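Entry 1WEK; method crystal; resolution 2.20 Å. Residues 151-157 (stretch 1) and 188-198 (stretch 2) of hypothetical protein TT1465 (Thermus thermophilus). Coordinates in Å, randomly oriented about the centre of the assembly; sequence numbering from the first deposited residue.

Stretch 1, residues 151-157: VLVLLQT
Stretch 2 188-198: AVGPEDLQLFR

Residues 151-156 form the last part of a helix that begins earlier in the chain, with phi from -55° to -79° and psi from -36° to -48°. The i to i+4 bonds Leu-155 N to Val-151 O (2.9 Å), Gln-156 N to Leu-152 O (2.7 Å) and Thr-157 N to Val-153 O (3.0 Å) define it. At Thr-157 phi/psi moves to -89/-1, and its p rotamer (chi1 64°) brings OG1 back to donate to Val-153 O at 2.9 Å, so that carbonyl receives both the backbone and the side-chain bond.

Stretch 2 packs against this helix mainly as loop. Val-189 is extended (-138/149), and a type I turn runs from Gly-190 to Asp-193, with Pro-191 at -58/-38 and Glu-192 at -103/4; Asp-193 N reaches Gly-190 O at 3.3 Å. A 3-10 segment, 193-195, follows, with Gln-195 N to Glu-192 O at 2.9 Å and a weak bond from Leu-196 N to Asp-193 O at 3.4 Å. Phe-197 then extends at -130/160. The register fixes the direction: Leu-152 CA lies 6.9 Å from Leu-196 CA, and Gln-156 CA 6.6 Å from Asp-193 CA, so the chains run in opposite senses. Together they bury 303 Å².

The polar end centres on Gln-156. Its CA-to-CB bond points sideways, but chi1 171° and chi2 -165° (both t) extend the chain, and chi3 54° orients the amide so that NE2 donates to Asp-193 OD2 at 2.9 Å with an N-H...O angle of 165°, close to linear. The CA-to-CB bond of Asp-193 points toward the helix, and chi1 -67° (m) with chi2 -22° lets the same OD2 accept from Gly-190 N at 2.5 Å, a very short contact with a more bent angle of 132°. One oxygen thus ties the start of the turn to its last residue and the turn to the helix. Gly-190 suits this arrangement, since an ideal CB there would lie 2.8 Å from Asp-193 OD2, a clash. NE2 also donates to a water at 3.0 Å, which in turn donates to Ala-188 O at 2.9 Å. Val-189, chi1 78° (p), brings CG2 to 3.7 Å from Gln-156 NE2.

The apolar end centres on Leu-196, whose CA-to-CB bond points toward the helix and which has the largest covered area, 75 Å². Its chi1 of -94° and chi2 of 2° both lie between wells, the latter nearly eclipsed. In this conformation CG sits 4.0 Å from Leu-155 CB and CD2 4.0 Å from Gln-156 CB, so the aliphatic base of the glutamine packs against leucine while its amide bonds to aspartate. Leu-155 and Leu-152 keep the common m,t leucine rotamer, with chi1 -72° and -73° and chi2 174° and -173°. The CA-to-CB bond of Leu-152 points sideways, yet its end approaches: CD2 is 4.1 Å from Leu-196 CB and 4.0 Å from Phe-197 CD2. With Phe-197 at chi1 61° (p) and chi2 81°, that methyl meets the ring's edge, near its plane.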

# COMPACT_ATOMS: atom_id res chain seq x y z
N VAL A 151 29.11 2.99 -4.07
CA VAL A 151 29.36 1.61 -4.46
C VAL A 151 30.52 1.00 -3.68
O VAL A 151 30.49 -0.18 -3.35
CB VAL A 151 29.64 1.45 -6.00
CG1 VAL A 151 28.48 2.04 -6.80
CG2 VAL A 151 30.94 2.12 -6.39
N LEU A 152 31.55 1.80 -3.39
CA LEU A 152 32.69 1.30 -2.63
C LEU A 152 32.24 0.82 -1.27
O LEU A 152 32.65 -0.25 -0.82
CB LEU A 152 33.77 2.38 -2.48
CG LEU A 152 34.52 2.64 -3.80
CD1 LEU A 152 35.68 3.58 -3.57
CD2 LEU A 152 35.04 1.31 -4.36
N VAL A 153 31.37 1.60 -0.64
CA VAL A 153 30.81 1.26 0.67
C VAL A 153 30.04 -0.05 0.61
O VAL A 153 30.21 -0.94 1.46
CB VAL A 153 29.85 2.38 1.17
CG1 VAL A 153 28.96 1.85 2.28
CG2 VAL A 153 30.67 3.57 1.71
N LEU A 154 29.18 -0.16 -0.41
CA LEU A 154 28.36 -1.34 -0.62
C LEU A 154 29.21 -2.59 -0.82
O LEU A 154 28.84 -3.68 -0.38
CB LEU A 154 27.43 -1.14 -1.84
CG LEU A 154 26.28 -0.13 -1.69
CD1 LEU A 154 25.52 0.03 -3.01
CD2 LEU A 154 25.33 -0.58 -0.59
N LEU A 155 30.35 -2.42 -1.49
CA LEU A 155 31.26 -3.53 -1.72
C LEU A 155 32.08 -3.83 -0.47
O LEU A 155 32.19 -4.98 -0.06
CB LEU A 155 32.19 -3.21 -2.90
CG LEU A 155 31.48 -3.23 -4.25
CD1 LEU A 155 32.42 -2.76 -5.34
CD2 LEU A 155 31.00 -4.64 -4.55
N GLN A 156 32.66 -2.80 0.15
CA GLN A 156 33.47 -2.99 1.35
C GLN A 156 32.71 -3.73 2.47
O GLN A 156 33.26 -4.62 3.11
CB GLN A 156 33.94 -1.63 1.88
CG GLN A 156 34.62 -1.67 3.25
CD GLN A 156 34.73 -0.29 3.87
OE1 GLN A 156 33.74 0.42 3.99
NE2 GLN A 156 35.94 0.10 4.25
N THR A 157 31.46 -3.35 2.71
CA THR A 157 30.64 -3.97 3.76
C THR A 157 29.89 -5.19 3.23
O THR A 157 29.14 -5.83 3.96
CB THR A 157 29.61 -2.98 4.32
OG1 THR A 157 28.68 -2.61 3.29
CG2 THR A 157 30.30 -1.72 4.85
N ALA A 188 41.69 3.81 8.61
CA ALA A 188 40.28 4.17 8.56
C ALA A 188 39.62 3.27 7.52
O ALA A 188 38.39 3.23 7.39
CB ALA A 188 40.11 5.64 8.17
N VAL A 189 40.45 2.54 6.78
CA VAL A 189 39.97 1.62 5.75
C VAL A 189 40.80 0.33 5.84
O VAL A 189 41.96 0.36 6.24
CB VAL A 189 40.13 2.23 4.34
CG1 VAL A 189 41.59 2.14 3.87
CG2 VAL A 189 39.23 1.53 3.38
N GLY A 190 40.19 -0.79 5.49
CA GLY A 190 40.87 -2.07 5.56
C GLY A 190 42.11 -2.17 4.69
O GLY A 190 42.29 -1.40 3.76
N PRO A 191 42.98 -3.15 4.97
CA PRO A 191 44.22 -3.38 4.23
C PRO A 191 44.03 -3.62 2.75
O PRO A 191 44.84 -3.17 1.94
CB PRO A 191 44.83 -4.60 4.92
CG PRO A 191 44.26 -4.54 6.31
CD PRO A 191 42.83 -4.12 6.07
N GLU A 192 42.97 -4.34 2.39
CA GLU A 192 42.70 -4.67 0.99
C GLU A 192 41.60 -3.84 0.35
O GLU A 192 41.24 -4.08 -0.80
CB GLU A 192 42.28 -6.14 0.86
CG GLU A 192 42.95 -7.11 1.82
CD GLU A 192 44.40 -7.34 1.49
OE1 GLU A 192 44.67 -7.79 0.36
OE2 GLU A 192 45.26 -7.07 2.36
N ASP A 193 41.05 -2.86 1.07
CA ASP A 193 39.95 -2.08 0.50
C ASP A 193 40.23 -1.31 -0.77
O ASP A 193 39.29 -0.98 -1.51
CB ASP A 193 39.36 -1.14 1.53
CG ASP A 193 38.66 -1.87 2.65
OD1 ASP A 193 38.27 -3.04 2.45
OD2 ASP A 193 38.49 -1.28 3.73
N LEU A 194 41.49 -1.00 -1.06
CA LEU A 194 41.76 -0.29 -2.29
C LEU A 194 41.72 -1.21 -3.50
O LEU A 194 41.79 -0.75 -4.63
CB LEU A 194 43.11 0.42 -2.23
CG LEU A 194 43.20 1.61 -1.26
CD1 LEU A 194 44.14 2.65 -1.87
CD2 LEU A 194 41.84 2.23 -1.02
N GLN A 195 41.59 -2.51 -3.26
CA GLN A 195 41.52 -3.46 -4.36
C GLN A 195 40.07 -3.64 -4.86
O GLN A 195 39.83 -4.39 -5.81
CB GLN A 195 42.09 -4.82 -3.93
CG GLN A 195 43.59 -4.99 -4.16
CD GLN A 195 44.43 -4.04 -3.34
OE1 GLN A 195 45.02 -3.09 -3.87
NE2 GLN A 195 44.49 -4.28 -2.04
N LEU A 196 39.12 -2.94 -4.23
CA LEU A 196 37.72 -3.01 -4.64
C LEU A 196 37.57 -2.37 -6.02
O LEU A 196 36.62 -2.64 -6.75
CB LEU A 196 36.83 -2.26 -3.64
CG LEU A 196 36.11 -2.94 -2.46
CD1 LEU A 196 36.42 -4.43 -2.37
CD2 LEU A 196 36.48 -2.20 -1.18
N PHE A 197 38.52 -1.52 -6.40
CA PHE A 197 38.46 -0.87 -7.70
C PHE A 197 39.78 -0.99 -8.45
O PHE A 197 40.83 -1.25 -7.85
CB PHE A 197 38.10 0.61 -7.54
CG PHE A 197 39.10 1.40 -6.73
CD1 PHE A 197 40.27 1.87 -7.31
CD2 PHE A 197 38.87 1.64 -5.38
CE1 PHE A 197 41.20 2.58 -6.57
CE2 PHE A 197 39.80 2.36 -4.61
CZ PHE A 197 40.96 2.82 -5.21
N ARG A 198 39.72 -0.81 -9.77
CA ARG A 198 40.89 -0.89 -10.62
C ARG A 198 41.02 0.41 -11.39
O ARG A 198 40.05 0.90 -11.96
CB ARG A 198 40.76 -2.06 -11.60
CG ARG A 198 40.86 -3.43 -10.94
CD ARG A 198 40.63 -4.58 -11.92
NE ARG A 198 41.52 -4.56 -13.08
CZ ARG A 198 41.51 -5.48 -14.04
NH1 ARG A 198 40.65 -6.49 -13.98
NH2 ARG A 198 42.34 -5.38 -15.08
O HOH W 1 36.06 2.69 5.68